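MW1564 protein (Staphylococcus aureus, PDB 3NTV) probably transfers a methyl group from S-adenosylmethionine to a hydroxyl of caffeoyl-CoA or a related acceptor. Local coordinates at residues Ile67-Thr80 and Phe89-Glu102. Numbering follows the deposited sequence.
With SO4 (sulfate ion), chain C.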
ATOM      1  N   ILE A  67      -8.966   3.771  -3.413  1.00 12.48           N
ATOM      2  CA  ILE A  67     -10.283   4.266  -3.812  1.00 12.08           C
ATOM      3  C   ILE A  67     -10.435   4.092  -5.340  1.00 14.81           C
ATOM      4  O   ILE A  67     -11.443   3.574  -5.807  1.00 15.27           O
ATOM      5  CB  ILE A  67     -10.451   5.743  -3.356  1.00 14.54           C
ATOM      6  CG1 ILE A  67     -10.719   5.808  -1.851  1.00 13.79           C
ATOM      7  CG2 ILE A  67     -11.577   6.470  -4.146  1.00 15.11           C
ATOM      8  CD1 ILE A  67     -10.433   7.186  -1.232  1.00 16.69           C
ATOM      9  N   ARG A  68      -9.407   4.480  -6.101  1.00 13.22           N
ATOM     10  CA  ARG A  68      -9.417   4.331  -7.560  1.00 14.93           C
ATOM     11  C   ARG A  68      -9.548   2.865  -7.999  1.00 17.82           C
ATOM     12  O   ARG A  68     -10.409   2.558  -8.820  1.00 17.80           O
ATOM     13  CB  ARG A  68      -8.143   4.931  -8.164  1.00 16.49           C
ATOM     14  CG  ARG A  68      -8.049   6.448  -7.997  1.00 15.51           C
ATOM     15  CD  ARG A  68      -6.827   6.991  -8.729  1.00 13.85           C
ATOM     16  NE  ARG A  68      -6.608   8.394  -8.391  1.00 18.73           N
ATOM     17  CZ  ARG A  68      -5.710   8.850  -7.524  1.00 22.27           C
ATOM     18  NH1 ARG A  68      -4.832   8.020  -6.960  1.00 18.15           N
ATOM     19  NH2 ARG A  68      -5.652  10.142  -7.245  1.00 20.96           N
HETATM   20  N   MSE A  69      -8.704   1.961  -7.450  1.00 14.56           N
HETATM   21  CA  MSE A  69      -8.702   0.540  -7.810  1.00 12.03           C
HETATM   22  C   MSE A  69     -10.015  -0.158  -7.501  1.00 17.77           C
HETATM   23  O   MSE A  69     -10.448  -1.014  -8.265  1.00 18.70           O
HETATM   24  CB  MSE A  69      -7.638  -0.196  -6.993  1.00 12.44           C
HETATM   25  CG  MSE A  69      -6.236   0.128  -7.363  1.00 16.93           C
HETATM   26 SE   MSE A  69      -5.152  -0.772  -6.038  0.50 22.22          SE
HETATM   27  CE  MSE A  69      -5.979  -2.288  -5.897  1.00 17.03           C
ATOM     28  N   ASN A  70     -10.616   0.174  -6.349  1.00 15.27           N
ATOM     29  CA  ASN A  70     -11.843  -0.481  -5.904  1.00 15.81           C
ATOM     30  C   ASN A  70     -13.123   0.242  -6.311  1.00 18.47           C
ATOM     31  O   ASN A  70     -14.206  -0.230  -5.929  1.00 18.97           O
ATOM     32  CB  ASN A  70     -11.831  -0.623  -4.396  1.00 16.91           C
ATOM     33  CG  ASN A  70     -10.846  -1.626  -3.930  1.00 40.44           C
ATOM     34  OD1 ASN A  70     -11.092  -2.832  -3.940  1.00 34.81           O
ATOM     35  ND2 ASN A  70      -9.701  -1.124  -3.550  1.00 26.82           N
ATOM     36  N   ASN A  71     -13.006   1.382  -7.059  1.00 15.47           N
ATOM     37  CA  ASN A  71     -14.140   2.209  -7.503  0.60 15.67           C
ATOM     38  C   ASN A  71     -14.992   2.576  -6.291  1.00 18.81           C
ATOM     39  O   ASN A  71     -16.226   2.468  -6.313  1.00 18.93           O
ATOM     40  CB  ASN A  71     -14.962   1.509  -8.605  0.60 16.71           C
ATOM     41  CG  ASN A  71     -14.211   1.390  -9.904  0.60 38.90           C
ATOM     42  OD1 ASN A  71     -13.942   2.381 -10.589  0.60 36.37           O
ATOM     43  ND2 ASN A  71     -13.852   0.173 -10.269  0.60 32.89           N
ATOM     44  N   VAL A  72     -14.311   2.981  -5.206  1.00 13.55           N
ATOM     45  CA  VAL A  72     -14.985   3.361  -3.975  1.00 13.13           C
ATOM     46  C   VAL A  72     -15.838   4.587  -4.212  1.00 17.52           C
ATOM     47  O   VAL A  72     -15.375   5.574  -4.781  1.00 17.07           O
ATOM     48  CB  VAL A  72     -13.920   3.597  -2.868  1.00 14.68           C
ATOM     49  CG1 VAL A  72     -14.503   4.322  -1.654  1.00 14.37           C
ATOM     50  CG2 VAL A  72     -13.292   2.276  -2.449  1.00 15.07           C
ATOM     51  N   LYS A  73     -17.105   4.518  -3.762  1.00 15.69           N
ATOM     52  CA  LYS A  73     -18.030   5.624  -3.904  1.00 15.69           C
ATOM     53  C   LYS A  73     -18.451   6.176  -2.547  1.00 17.91           C
ATOM     54  O   LYS A  73     -18.573   7.384  -2.418  1.00 19.09           O
ATOM     55  CB  LYS A  73     -19.286   5.203  -4.709  1.00 19.24           C
ATOM     56  CG  LYS A  73     -18.991   4.746  -6.160  1.00 21.33           C
ATOM     57  CD  LYS A  73     -18.235   5.777  -6.970  1.00 26.12           C
ATOM     58  CE  LYS A  73     -17.933   5.247  -8.357  1.00 35.48           C
ATOM     59  NZ  LYS A  73     -17.045   6.172  -9.109  1.00 38.48           N
ATOM     60  N   ASN A  74     -18.721   5.302  -1.558  1.00 13.74           N
ATOM     61  CA  ASN A  74     -19.216   5.746  -0.252  1.00 13.64           C
ATOM     62  C   ASN A  74     -18.200   5.436   0.804  1.00 15.35           C
ATOM     63  O   ASN A  74     -17.857   4.269   1.016  1.00 15.42           O
ATOM     64  CB  ASN A  74     -20.539   5.033   0.082  1.00 14.58           C
ATOM     65  CG  ASN A  74     -21.729   5.482  -0.733  1.00 17.88           C
ATOM     66  OD1 ASN A  74     -21.811   6.617  -1.220  1.00 18.97           O
ATOM     67  ND2 ASN A  74     -22.753   4.644  -0.760  1.00 24.94           N
ATOM     68  N   ILE A  75     -17.725   6.488   1.492  1.00 12.23           N
ATOM     69  CA  ILE A  75     -16.707   6.343   2.537  1.00 11.22           C
ATOM     70  C   ILE A  75     -17.265   6.771   3.884  1.00 14.30           C
ATOM     71  O   ILE A  75     -17.928   7.805   3.969  1.00 15.11           O
ATOM     72  CB  ILE A  75     -15.446   7.181   2.182  1.00 13.58           C
ATOM     73  CG1 ILE A  75     -14.860   6.732   0.825  1.00 12.71           C
ATOM     74  CG2 ILE A  75     -14.368   7.117   3.266  1.00 13.74           C
ATOM     75  CD1 ILE A  75     -13.939   7.763   0.188  1.00 15.45           C
ATOM     76  N   LEU A  76     -16.900   6.038   4.945  1.00 12.20           N
ATOM     77  CA  LEU A  76     -17.242   6.421   6.322  1.00 12.35           C
ATOM     78  C   LEU A  76     -15.930   6.626   7.047  1.00 15.67           C
ATOM     79  O   LEU A  76     -15.099   5.715   7.070  1.00 16.26           O
ATOM     80  CB  LEU A  76     -18.071   5.318   7.019  1.00 12.71           C
ATOM     81  CG  LEU A  76     -18.389   5.561   8.516  1.00 15.42           C
ATOM     82  CD1 LEU A  76     -19.254   6.788   8.701  1.00 16.31           C
ATOM     83  CD2 LEU A  76     -19.117   4.341   9.099  1.00 17.91           C
ATOM     84  N   GLU A  77     -15.732   7.810   7.629  1.00 13.18           N
ATOM     85  CA  GLU A  77     -14.511   8.124   8.371  0.50 12.93           C
ATOM     86  C   GLU A  77     -14.863   8.375   9.813  1.00 16.53           C
ATOM     87  O   GLU A  77     -15.865   9.047  10.108  1.00 15.53           O
ATOM     88  CB  GLU A  77     -13.829   9.400   7.859  0.50 14.45           C
ATOM     89  CG  GLU A  77     -13.530   9.477   6.381  0.50 18.18           C
ATOM     90  CD  GLU A  77     -12.849  10.793   6.054  0.50 28.47           C
ATOM     91  OE1 GLU A  77     -11.727  10.759   5.512  0.50 16.65           O
ATOM     92  OE2 GLU A  77     -13.398  11.856   6.416  0.50 28.12           O
ATOM     93  N   ILE A  78     -14.038   7.846  10.725  1.00 15.35           N
ATOM     94  CA  ILE A  78     -14.274   8.065  12.148  1.00 16.53           C
ATOM     95  C   ILE A  78     -13.213   9.057  12.604  1.00 21.46           C
ATOM     96  O   ILE A  78     -12.040   8.702  12.786  1.00 22.53           O
ATOM     97  CB  ILE A  78     -14.274   6.760  12.979  1.00 20.92           C
ATOM     98  CG1 ILE A  78     -15.159   5.627  12.367  1.00 23.61           C
ATOM     99  CG2 ILE A  78     -14.617   7.071  14.448  1.00 23.12           C
ATOM    100  CD1 ILE A  78     -16.620   5.881  12.206  1.00 30.98           C
ATOM    101  N   GLY A  79     -13.615  10.303  12.696  1.00 19.72           N
ATOM    102  CA  GLY A  79     -12.739  11.371  13.138  1.00 20.16           C
ATOM    103  C   GLY A  79     -12.132  12.179  12.024  1.00 25.81           C
ATOM    104  O   GLY A  79     -11.913  11.690  10.912  1.00 25.09           O
ATOM    105  N   THR A  80     -11.858  13.430  12.341  1.00 25.62           N
ATOM    106  CA  THR A  80     -11.186  14.376  11.479  1.00 26.52           C
ATOM    107  C   THR A  80     -10.610  15.521  12.281  1.00 33.63           C
ATOM    108  O   THR A  80     -11.128  15.881  13.344  1.00 35.59           O
ATOM    109  CB  THR A  80     -12.083  14.880  10.346  1.00 29.96           C
ATOM    110  OG1 THR A  80     -11.229  15.539   9.416  1.00 25.58           O
ATOM    111  CG2 THR A  80     -13.215  15.818  10.821  1.00 28.72           C
ATOM    112  N   PHE A  89     -10.404  12.747  -0.480  1.00 14.35           N
ATOM    113  CA  PHE A  89     -11.120  11.607  -1.069  1.00 13.86           C
ATOM    114  C   PHE A  89     -12.216  12.092  -2.025  1.00 16.96           C
ATOM    115  O   PHE A  89     -12.354  11.541  -3.117  1.00 16.93           O
ATOM    116  CB  PHE A  89     -11.744  10.719   0.022  1.00 15.91           C
ATOM    117  CG  PHE A  89     -10.785  10.143   1.050  1.00 16.84           C
ATOM    118  CD1 PHE A  89      -9.459   9.886   0.724  1.00 19.81           C
ATOM    119  CD2 PHE A  89     -11.225   9.814   2.326  1.00 20.13           C
ATOM    120  CE1 PHE A  89      -8.586   9.315   1.662  1.00 21.27           C
ATOM    121  CE2 PHE A  89     -10.347   9.261   3.262  1.00 22.66           C
ATOM    122  CZ  PHE A  89      -9.036   9.023   2.920  1.00 20.56           C
ATOM    123  N   ALA A  90     -12.998  13.109  -1.612  1.00 15.02           N
ATOM    124  CA  ALA A  90     -14.077  13.638  -2.452  1.00 14.34           C
ATOM    125  C   ALA A  90     -13.530  14.254  -3.744  1.00 17.60           C
ATOM    126  O   ALA A  90     -14.212  14.216  -4.770  1.00 17.54           O
ATOM    127  CB  ALA A  90     -14.876  14.677  -1.682  1.00 15.26           C
ATOM    128  N   SER A  91     -12.269  14.765  -3.706  1.00 15.57           N
ATOM    129  CA  SER A  91     -11.650  15.380  -4.887  1.00 16.07           C
ATOM    130  C   SER A  91     -11.383  14.410  -6.020  1.00 19.32           C
ATOM    131  O   SER A  91     -11.159  14.841  -7.160  1.00 20.14           O
ATOM    132  CB  SER A  91     -10.387  16.153  -4.508  1.00 17.48           C
ATOM    133  OG  SER A  91      -9.305  15.257  -4.297  1.00 20.04           O
ATOM    134  N   ILE A  92     -11.349  13.091  -5.721  1.00 16.21           N
ATOM    135  CA  ILE A  92     -11.066  12.087  -6.742  1.00 15.40           C
ATOM    136  C   ILE A  92     -12.144  11.989  -7.841  1.00 19.87           C
ATOM    137  O   ILE A  92     -11.824  11.832  -9.037  1.00 18.62           O
ATOM    138  CB  ILE A  92     -10.776  10.712  -6.085  1.00 17.47           C
ATOM    139  CG1 ILE A  92      -9.577  10.793  -5.140  1.00 16.69           C
ATOM    140  CG2 ILE A  92     -10.611   9.589  -7.152  1.00 18.79           C
ATOM    141  CD1 ILE A  92      -9.498   9.547  -4.160  1.00 18.22           C
ATOM    142  N   SER A  93     -13.421  12.063  -7.438  1.00 16.65           N
ATOM    143  CA  SER A  93     -14.533  11.922  -8.359  1.00 16.18           C
ATOM    144  C   SER A  93     -15.758  12.629  -7.796  1.00 20.32           C
ATOM    145  O   SER A  93     -15.964  12.622  -6.578  1.00 18.58           O
ATOM    146  CB  SER A  93     -14.837  10.435  -8.557  1.00 20.44           C
ATOM    147  OG  SER A  93     -15.762  10.208  -9.607  1.00 28.02           O
ATOM    148  N   ASP A  94     -16.573  13.248  -8.671  1.00 18.83           N
ATOM    149  CA  ASP A  94     -17.785  13.950  -8.190  1.00 19.75           C
ATOM    150  C   ASP A  94     -18.832  13.004  -7.626  1.00 24.04           C
ATOM    151  O   ASP A  94     -19.745  13.459  -6.944  1.00 24.70           O
ATOM    152  CB  ASP A  94     -18.429  14.799  -9.309  1.00 21.81           C
ATOM    153  CG  ASP A  94     -17.569  15.916  -9.872  1.00 38.29           C
ATOM    154  OD1 ASP A  94     -16.685  16.420  -9.137  1.00 41.26           O
ATOM    155  OD2 ASP A  94     -17.806  16.316 -11.035  1.00 46.61           O
ATOM    156  N   ASP A  95     -18.728  11.710  -7.904  1.00 21.69           N
ATOM    157  CA  ASP A  95     -19.696  10.747  -7.364  1.00 22.52           C
ATOM    158  C   ASP A  95     -19.281  10.139  -6.009  1.00 23.11           C
ATOM    159  O   ASP A  95     -19.964   9.243  -5.492  1.00 25.19           O
ATOM    160  CB  ASP A  95     -20.048   9.663  -8.393  1.00 25.83           C
ATOM    161  CG  ASP A  95     -18.895   8.846  -8.921  1.00 36.76           C
ATOM    162  OD1 ASP A  95     -17.766   9.011  -8.412  1.00 37.21           O
ATOM    163  OD2 ASP A  95     -19.127   8.017  -9.829  1.00 41.17           O
ATOM    164  N   ILE A  96     -18.176  10.626  -5.430  1.00 16.94           N
ATOM    165  CA  ILE A  96     -17.750  10.110  -4.117  1.00 15.68           C
ATOM    166  C   ILE A  96     -18.485  10.839  -3.021  1.00 16.52           C
ATOM    167  O   ILE A  96     -18.624  12.059  -3.063  1.00 17.65           O
ATOM    168  CB  ILE A  96     -16.216  10.175  -3.927  1.00 18.62           C
ATOM    169  CG1 ILE A  96     -15.567   9.068  -4.782  1.00 18.93           C
ATOM    170  CG2 ILE A  96     -15.785  10.023  -2.427  1.00 17.97           C
ATOM    171  CD1 ILE A  96     -14.078   9.222  -4.981  1.00 23.59           C
ATOM    172  N   HIS A  97     -18.935  10.083  -2.033  1.00 13.85           N
ATOM    173  CA  HIS A  97     -19.587  10.607  -0.843  1.00 13.70           C
ATOM    174  C   HIS A  97     -18.727  10.256   0.355  1.00 15.68           C
ATOM    175  O   HIS A  97     -18.333   9.106   0.496  1.00 15.93           O
ATOM    176  CB  HIS A  97     -20.991   9.967  -0.654  1.00 15.59           C
ATOM    177  CG  HIS A  97     -21.526  10.191   0.735  1.00 19.18           C
ATOM    178  ND1 HIS A  97     -22.138  11.382   1.080  1.00 21.08           N
ATOM    179  CD2 HIS A  97     -21.370   9.438   1.856  1.00 20.51           C
ATOM    180  CE1 HIS A  97     -22.385  11.298   2.381  1.00 20.68           C
ATOM    181  NE2 HIS A  97     -21.921  10.149   2.893  1.00 20.59           N
ATOM    182  N   VAL A  98     -18.553  11.195   1.293  1.00 13.54           N
ATOM    183  CA  VAL A  98     -17.835  10.900   2.527  1.00 12.56           C
ATOM    184  C   VAL A  98     -18.722  11.314   3.708  1.00 15.62           C
ATOM    185  O   VAL A  98     -19.187  12.461   3.759  1.00 15.89           O
ATOM    186  CB  VAL A  98     -16.471  11.639   2.619  1.00 15.14           C
ATOM    187  CG1 VAL A  98     -15.728  11.250   3.910  1.00 15.53           C
ATOM    188  CG2 VAL A  98     -15.600  11.362   1.388  1.00 15.42           C
ATOM    189  N   THR A  99     -18.936  10.386   4.646  1.00 12.46           N
ATOM    190  CA  THR A  99     -19.580  10.673   5.918  1.00 12.81           C
ATOM    191  C   THR A  99     -18.435  10.668   6.943  1.00 14.61           C
ATOM    192  O   THR A  99     -17.688   9.677   7.029  1.00 14.41           O
ATOM    193  CB  THR A  99     -20.668   9.654   6.270  1.00 18.17           C
ATOM    194  OG1 THR A  99     -21.788   9.886   5.414  1.00 19.85           O
ATOM    195  CG2 THR A  99     -21.175   9.836   7.710  1.00 16.12           C
ATOM    196  N   THR A 100     -18.292  11.782   7.691  1.00 12.55           N
ATOM    197  CA  THR A 100     -17.246  11.908   8.712  0.60 12.90           C
ATOM    198  C   THR A 100     -17.865  12.183  10.075  1.00 17.03           C
ATOM    199  O   THR A 100     -18.613  13.151  10.227  1.00 16.74           O
ATOM    200  CB  THR A 100     -16.219  13.002   8.335  0.60 19.67           C
ATOM    201  OG1 THR A 100     -15.796  12.832   6.991  0.60 16.29           O
ATOM    202  CG2 THR A 100     -14.989  12.968   9.217  0.60 20.90           C
ATOM    203  N   ILE A 101     -17.545  11.333  11.064  1.00 14.83           N
ATOM    204  CA  ILE A 101     -18.041  11.500  12.435  1.00 15.25           C
ATOM    205  C   ILE A 101     -16.957  12.206  13.223  1.00 19.65           C
ATOM    206  O   ILE A 101     -15.803  11.750  13.229  1.00 19.23           O
ATOM    207  CB  ILE A 101     -18.422  10.144  13.086  1.00 18.12           C
ATOM    208  CG1 ILE A 101     -19.459   9.364  12.231  1.00 18.06           C
ATOM    209  CG2 ILE A 101     -18.876  10.323  14.570  1.00 19.70           C
ATOM    210  CD1 ILE A 101     -19.672   7.864  12.672  1.00 20.97           C
ATOM    211  N   GLU A 102     -17.331  13.264  13.951  1.00 16.40           N
ATOM    212  CA  GLU A 102     -16.385  13.984  14.782  1.00 17.73           C
ATOM    213  C   GLU A 102     -17.085  14.567  15.997  1.00 21.86           C
ATOM    214  O   GLU A 102     -18.161  15.153  15.877  1.00 19.64           O
ATOM    215  CB  GLU A 102     -15.637  15.072  13.980  1.00 19.54           C
ATOM    216  CG  GLU A 102     -14.519  15.785  14.756  1.00 25.07           C
ATOM    217  CD  GLU A 102     -13.543  14.932  15.552  1.00 42.97           C
ATOM    218  OE1 GLU A 102     -12.969  13.977  14.979  1.00 30.56           O
ATOM    219  OE2 GLU A 102     -13.357  15.218  16.758  1.00 27.45           O
TER
HETATM  220  S   SO4 C 233      -7.837  15.027   8.509  1.00 28.49           S
HETATM  221  O1  SO4 C 233      -8.875  14.410   7.648  1.00 32.66           O
HETATM  222  O2  SO4 C 233      -8.096  16.458   8.555  1.00 30.04           O
HETATM  223  O3  SO4 C 233      -7.947  14.451   9.874  1.00 33.71           O
HETATM  224  O4  SO4 C 233      -6.520  14.647   7.964  1.00 33.36           O
HETATM  225  O   HOH W   1     -21.583   8.025  -3.649  1.00 29.32           O
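Ile-67 lays its CD1 methyl against the ring of Phe-89, 3.5 Å from Phe-89 CD1, the two side chains crossing at about a right angle, while its CG2 methyl touches the CD1 methyls of both Ile-92 and Ile-96. Ile-75 adds its own CD1, 3.7 Å from Phe-89 CB. With CG set beside the backbone N (chi1 -53°) and the chain extended beyond it, Glu-77 reaches along the sheet face it shares with Ile-75 and Val-98 to Thr-100, whose OG1 donates to the anti lone pair of Glu-77 OE2 at 2.7 Å. Ser-86 also bonds to OE2 and Ser-85 to OE1, gripping this buried carboxylate at both oxygens. Strands 74-78 and 97-102 run parallel, 16° apart, joined through helix 84-90 in a beta-alpha-beta crossover of the Rossmann-like methyltransferase fold. The backbone bonds start at His-97 N to Lys-73 O, just before strand 74-78, and end with Gly-79 N to Ile-101 O, just after it. At the end of strand 97-102, Glu-102 bends at chi2 (46°), and its OE1 accepts a hydrogen bond from Thr-80 N at 2.9 Å. Lys-73 NZ makes a salt bridge to Asp-95 OD2 at 2.9 Å, and Ser-93 OG holds OD1 from above the carboxylate plane.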